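PDB 6LRF: Alr4995 protein from Nostoc sp., which probably acts as a bifunctional enzyme, with an arginine dihydrolase activity and an ornithine cyclodeaminase activity joined in one polypeptide. Local coordinates for residues T171-P185 and K204-C218. Numbering follows the deposited sequence.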
loop_
_atom_site.group_PDB
_atom_site.type_symbol
_atom_site.label_atom_id
_atom_site.label_comp_id
_atom_site.label_asym_id
_atom_site.label_seq_id
_atom_site.Cartn_x
_atom_site.Cartn_y
_atom_site.Cartn_z
ATOM N N THR B 171 -8.598 27.914 31.676
ATOM C CA THR B 171 -9.603 27.438 30.716
ATOM C C THR B 171 -9.784 25.915 30.758
ATOM O O THR B 171 -10.696 25.385 30.130
ATOM C CB THR B 171 -9.254 27.826 29.267
ATOM O OG1 THR B 171 -8.029 27.192 28.886
ATOM C CG2 THR B 171 -9.100 29.324 29.137
ATOM N N CYS B 172 -8.926 25.218 31.500
ATOM C CA CYS B 172 -8.938 23.753 31.501
ATOM C C CYS B 172 -8.595 23.169 32.858
ATOM O O CYS B 172 -8.376 21.961 32.986
ATOM C CB CYS B 172 -7.956 23.210 30.456
ATOM S SG CYS B 172 -6.218 23.820 30.617
ATOM N N PHE B 173 -8.546 24.026 33.872
ATOM C CA PHE B 173 -8.040 23.625 35.177
ATOM C C PHE B 173 -8.639 24.524 36.253
ATOM O O PHE B 173 -8.617 25.751 36.108
ATOM C CB PHE B 173 -6.517 23.711 35.167
ATOM C CG PHE B 173 -5.855 23.083 36.348
ATOM C CD1 PHE B 173 -5.585 23.831 37.497
ATOM C CD2 PHE B 173 -5.457 21.754 36.300
ATOM C CE1 PHE B 173 -4.954 23.255 38.595
ATOM C CE2 PHE B 173 -4.820 21.163 37.392
ATOM C CZ PHE B 173 -4.568 21.917 38.544
ATOM N N CYS B 174 -9.172 23.937 37.322
ATOM C CA CYS B 174 -9.917 24.733 38.296
ATOM C C CYS B 174 -9.969 24.110 39.695
ATOM O O CYS B 174 -10.870 23.310 40.005
ATOM C CB CYS B 174 -11.344 24.980 37.790
ATOM S SG CYS B 174 -12.292 26.196 38.818
ATOM N N PRO B 175 -9.003 24.484 40.556
ATOM C CA PRO B 175 -9.028 24.083 41.963
ATOM C C PRO B 175 -10.307 24.595 42.656
ATOM O O PRO B 175 -10.703 25.740 42.453
ATOM C CB PRO B 175 -7.768 24.742 42.542
ATOM C CG PRO B 175 -6.875 24.985 41.339
ATOM C CD PRO B 175 -7.824 25.310 40.230
ATOM N N LEU B 176 -10.952 23.735 43.435
ATOM C CA LEU B 176 -12.221 24.070 44.092
ATOM C C LEU B 176 -12.110 23.863 45.589
ATOM O O LEU B 176 -11.155 23.241 46.069
ATOM C CB LEU B 176 -13.372 23.220 43.547
ATOM C CG LEU B 176 -13.670 23.335 42.057
ATOM C CD1 LEU B 176 -14.552 22.178 41.618
ATOM C CD2 LEU B 176 -14.322 24.663 41.750
ATOM N N ALA B 177 -13.091 24.366 46.329
ATOM C CA ALA B 177 -13.094 24.187 47.775
ATOM C C ALA B 177 -13.102 22.702 48.124
ATOM O O ALA B 177 -13.515 21.874 47.304
ATOM C CB ALA B 177 -14.292 24.892 48.401
ATOM N N ASN B 178 -12.628 22.375 49.326
ATOM C CA ASN B 178 -12.711 21.014 49.858
ATOM C C ASN B 178 -11.878 20.024 49.032
ATOM O O ASN B 178 -12.258 18.867 48.855
ATOM C CB ASN B 178 -14.181 20.575 49.915
ATOM C CG ASN B 178 -14.405 19.384 50.807
ATOM O OD1 ASN B 178 -13.679 19.177 51.782
ATOM N ND2 ASN B 178 -15.424 18.587 50.484
ATOM N N GLY B 179 -10.755 20.502 48.505
ATOM C CA GLY B 179 -9.794 19.662 47.803
ATOM C C GLY B 179 -10.131 19.221 46.384
ATOM O O GLY B 179 -9.353 18.501 45.758
ATOM N N TYR B 180 -11.276 19.647 45.861
ATOM C CA TYR B 180 -11.706 19.164 44.553
ATOM C C TYR B 180 -10.980 19.848 43.396
ATOM O O TYR B 180 -10.516 20.977 43.514
ATOM C CB TYR B 180 -13.214 19.323 44.406
ATOM C CG TYR B 180 -13.962 18.302 45.233
ATOM C CD1 TYR B 180 -14.422 18.609 46.507
ATOM C CD2 TYR B 180 -14.162 17.011 44.751
ATOM C CE1 TYR B 180 -15.094 17.669 47.269
ATOM C CE2 TYR B 180 -14.822 16.061 45.506
ATOM C CZ TYR B 180 -15.288 16.397 46.763
ATOM O OH TYR B 180 -15.949 15.447 47.509
ATOM N N LEU B 181 -10.871 19.137 42.280
ATOM C CA LEU B 181 -10.223 19.677 41.098
ATOM C C LEU B 181 -11.061 19.412 39.874
ATOM O O LEU B 181 -11.297 18.263 39.514
ATOM C CB LEU B 181 -8.829 19.079 40.898
ATOM C CG LEU B 181 -8.242 19.483 39.539
ATOM C CD1 LEU B 181 -7.953 20.986 39.486
ATOM C CD2 LEU B 181 -6.988 18.691 39.202
ATOM N N LEU B 182 -11.499 20.487 39.236
ATOM C CA LEU B 182 -12.239 20.413 37.991
ATOM C C LEU B 182 -11.275 20.686 36.849
ATOM O O LEU B 182 -10.717 21.783 36.759
ATOM C CB LEU B 182 -13.381 21.429 37.999
ATOM C CG LEU B 182 -14.263 21.528 36.757
ATOM C CD1 LEU B 182 -15.266 20.395 36.764
ATOM C CD2 LEU B 182 -14.963 22.886 36.703
ATOM N N TYR B 183 -11.042 19.695 35.994
ATOM C CA TYR B 183 -10.034 19.857 34.959
ATOM C C TYR B 183 -10.302 18.973 33.756
ATOM O O TYR B 183 -11.074 18.016 33.825
ATOM C CB TYR B 183 -8.627 19.586 35.527
ATOM C CG TYR B 183 -8.229 18.132 35.678
ATOM C CD1 TYR B 183 -7.118 17.619 35.006
ATOM C CD2 TYR B 183 -8.949 17.274 36.492
ATOM C CE1 TYR B 183 -6.738 16.281 35.147
ATOM C CE2 TYR B 183 -8.579 15.945 36.644
ATOM C CZ TYR B 183 -7.481 15.452 35.968
ATOM O OH TYR B 183 -7.133 14.129 36.127
ATOM N N TYR B 184 -9.661 19.321 32.650
ATOM C CA TYR B 184 -9.789 18.590 31.401
ATOM C C TYR B 184 -8.454 17.960 30.997
ATOM O O TYR B 184 -7.617 18.628 30.386
ATOM C CB TYR B 184 -10.285 19.523 30.302
ATOM C CG TYR B 184 -10.303 18.887 28.935
ATOM C CD1 TYR B 184 -11.081 17.762 28.686
ATOM C CD2 TYR B 184 -9.553 19.414 27.893
ATOM C CE1 TYR B 184 -11.107 17.176 27.432
ATOM C CE2 TYR B 184 -9.573 18.836 26.637
ATOM C CZ TYR B 184 -10.354 17.718 26.415
ATOM O OH TYR B 184 -10.381 17.132 25.171
ATOM N N PRO B 185 -8.261 16.667 31.323
ATOM C CA PRO B 185 -6.973 15.972 31.163
ATOM C C PRO B 185 -6.361 16.071 29.764
ATOM O O PRO B 185 -5.138 16.011 29.636
ATOM C CB PRO B 185 -7.322 14.510 31.490
ATOM C CG PRO B 185 -8.506 14.608 32.406
ATOM C CD PRO B 185 -9.304 15.770 31.861
ATOM N N LYS B 204 -11.414 13.104 44.472
ATOM C CA LYS B 204 -11.435 14.572 44.431
ATOM C C LYS B 204 -11.216 15.114 43.009
ATOM O O LYS B 204 -11.371 16.315 42.760
ATOM C CB LYS B 204 -10.378 15.150 45.375
ATOM C CG LYS B 204 -10.546 14.756 46.837
ATOM C CD LYS B 204 -11.724 15.457 47.460
ATOM C CE LYS B 204 -11.608 15.449 48.973
ATOM N NZ LYS B 204 -12.825 16.031 49.613
ATOM N N ARG B 205 -10.861 14.230 42.079
ATOM C CA ARG B 205 -10.713 14.618 40.680
ATOM C C ARG B 205 -12.039 14.558 39.929
ATOM O O ARG B 205 -12.716 13.532 39.915
ATOM C CB ARG B 205 -9.682 13.730 39.975
ATOM C CG ARG B 205 -8.333 13.685 40.673
ATOM C CD ARG B 205 -7.186 13.371 39.720
ATOM N NE ARG B 205 -7.250 12.032 39.128
ATOM C CZ ARG B 205 -6.647 10.953 39.628
ATOM N NH1 ARG B 205 -5.943 11.034 40.749
ATOM N NH2 ARG B 205 -6.751 9.785 39.008
ATOM N N ILE B 206 -12.401 15.668 39.302
ATOM C CA ILE B 206 -13.563 15.725 38.439
ATOM C C ILE B 206 -13.108 16.003 37.016
ATOM O O ILE B 206 -13.095 17.154 36.571
ATOM C CB ILE B 206 -14.560 16.812 38.890
ATOM C CG1 ILE B 206 -14.824 16.694 40.395
ATOM C CG2 ILE B 206 -15.847 16.742 38.059
ATOM C CD1 ILE B 206 -15.659 17.828 40.975
ATOM N N ALA B 207 -12.708 14.946 36.310
ATOM C CA ALA B 207 -12.280 15.087 34.923
ATOM C C ALA B 207 -13.500 15.264 34.031
ATOM O O ALA B 207 -14.474 14.533 34.164
ATOM C CB ALA B 207 -11.457 13.888 34.485
ATOM N N ILE B 208 -13.455 16.241 33.134
ATOM C CA ILE B 208 -14.635 16.572 32.337
ATOM C C ILE B 208 -14.485 16.217 30.868
ATOM O O ILE B 208 -13.375 16.128 30.349
ATOM C CB ILE B 208 -14.986 18.071 32.430
ATOM C CG1 ILE B 208 -13.879 18.918 31.794
ATOM C CG2 ILE B 208 -15.219 18.464 33.873
ATOM C CD1 ILE B 208 -14.291 20.338 31.503
ATOM N N ALA B 209 -15.634 16.021 30.219
ATOM C CA ALA B 209 -15.727 15.718 28.795
ATOM C C ALA B 209 -15.326 16.915 27.954
ATOM O O ALA B 209 -15.415 18.050 28.413
ATOM C CB ALA B 209 -17.140 15.282 28.445
ATOM N N GLU B 210 -14.895 16.659 26.720
ATOM C CA GLU B 210 -14.510 17.726 25.802
ATOM C C GLU B 210 -15.690 18.642 25.485
ATOM O O GLU B 210 -15.507 19.828 25.202
ATOM C CB GLU B 210 -13.933 17.147 24.508
ATOM C CG GLU B 210 -13.265 18.191 23.606
ATOM C CD GLU B 210 -12.574 17.586 22.384
ATOM O OE1 GLU B 210 -13.074 16.565 21.854
ATOM O OE2 GLU B 210 -11.527 18.135 21.953
ATOM N N ALA B 211 -16.898 18.096 25.542
ATOM C CA ALA B 211 -18.095 18.887 25.286
ATOM C C ALA B 211 -18.217 20.023 26.295
ATOM O O ALA B 211 -18.444 21.172 25.916
ATOM C CB ALA B 211 -19.332 18.005 25.325
ATOM N N ASP B 212 -18.063 19.697 27.578
ATOM C CA ASP B 212 -18.091 20.705 28.641
ATOM C C ASP B 212 -16.875 21.630 28.572
ATOM O O ASP B 212 -16.982 22.829 28.825
ATOM C CB ASP B 212 -18.154 20.039 30.022
ATOM C CG ASP B 212 -19.548 19.509 30.359
ATOM O OD1 ASP B 212 -20.434 20.330 30.699
ATOM O OD2 ASP B 212 -19.748 18.271 30.304
ATOM N N ALA B 213 -15.725 21.060 28.224
ATOM C CA ALA B 213 -14.481 21.813 28.115
ATOM C C ALA B 213 -14.548 22.957 27.090
ATOM O O ALA B 213 -14.121 24.072 27.386
ATOM C CB ALA B 213 -13.341 20.877 27.778
ATOM N N VAL B 214 -15.094 22.698 25.902
ATOM C CA VAL B 214 -15.154 23.732 24.865
ATOM C C VAL B 214 -16.250 24.769 25.166
ATOM O O VAL B 214 -16.362 25.796 24.494
ATOM C CB VAL B 214 -15.386 23.116 23.471
ATOM C CG1 VAL B 214 -14.292 22.124 23.151
ATOM C CG2 VAL B 214 -16.741 22.419 23.424
ATOM N N ASN B 215 -17.058 24.485 26.178
ATOM C CA ASN B 215 -17.994 25.466 26.706
ATOM C C ASN B 215 -17.417 26.239 27.899
ATOM O O ASN B 215 -18.145 26.986 28.569
ATOM C CB ASN B 215 -19.299 24.787 27.117
ATOM C CG ASN B 215 -20.252 24.634 25.960
ATOM O OD1 ASN B 215 -21.073 25.517 25.699
ATOM N ND2 ASN B 215 -20.134 23.526 25.239
ATOM N N PHE B 216 -16.117 26.044 28.146
ATOM C CA PHE B 216 -15.386 26.700 29.234
ATOM C C PHE B 216 -15.919 26.329 30.611
ATOM O O PHE B 216 -16.020 27.185 31.491
ATOM C CB PHE B 216 -15.431 28.216 29.086
ATOM C CG PHE B 216 -14.537 28.754 28.014
ATOM C CD1 PHE B 216 -13.382 29.449 28.350
ATOM C CD2 PHE B 216 -14.865 28.602 26.672
ATOM C CE1 PHE B 216 -12.550 29.970 27.361
ATOM C CE2 PHE B 216 -14.045 29.121 25.680
ATOM C CZ PHE B 216 -12.883 29.804 26.021
ATOM N N ALA B 217 -16.270 25.059 30.789
ATOM C CA ALA B 217 -16.711 24.565 32.088
ATOM C C ALA B 217 -15.651 24.773 33.179
ATOM O O ALA B 217 -15.984 25.025 34.339
ATOM C CB ALA B 217 -17.085 23.077 31.993
ATOM N N CYS B 218 -14.379 24.664 32.805
ATOM C CA CYS B 218 -13.295 24.790 33.774
ATOM C C CYS B 218 -13.076 26.232 34.187
ATOM O O CYS B 218 -12.479 26.510 35.240
ATOM C CB CYS B 218 -12.006 24.218 33.201
ATOM S SG CYS B 218 -12.030 22.435 33.161
HETATM O O HOH W 1 -13.132 24.359 30.269
HETATM O O HOH W 2 -10.302 27.841 36.340
HETATM O O HOH W 3 -8.483 11.891 35.897
#
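Leu182 and Ile206 pair side by side where strands 181-183 and 205-207 run parallel, the two strands of a beta-alpha-beta unit whose crossover is helix 190-199, within the part of the chain related to dimethylarginine dimethylhydrolases of the guanidine-modifying clan. Leu181 N donates to Lys204 O, Ile206 N to Leu181 O (2.8 Å) and Ile208 N to Tyr183 O; the bond from Tyr183 N to Ile206 O is weak.

Packing is tight on the Leu182 face. Leu182 CD1 presses on Ile208 CG2 at 3.5 Å, closer than ordinary van der Waals contact, and also meets Ile206 CG2; Leu182 CD2 lies 3.3 Å from Ala217 O. Farther along, Ala213 CB sits over one face of the Tyr184 ring, 4.0 Å from its centroid, and Ile208 O lies in plane at the ring edge. With CG anti to the backbone N (chi1 174°), the ring places Tyr184 OH against Glu210 CG, at 3.4 Å; the Glu210 carboxylate is salt-bridged to Arg165. Helix 234-242 covers Ile206 and Ile208.

The other end is more open to solvent, most of all at Asn178. A bend at chi2 (-72°) turns the Lys204 chain across the Tyr180 ring, with Lys204 CD over the ring centre in a CH-pi contact and Lys204 NZ hydrogen-bonded to Asn178 O at 3.0 Å. Replacing Tyr180 with an alanine would probably strip the Lys204 methylenes of their aromatic platform and let the chain swing more freely about its hydrogen bond to Asn178.

A water ties 204-218 to 171-185: it accepts from Cys218 N and donates to Ala213 O and, at 2.6 Å, to Thr171 O.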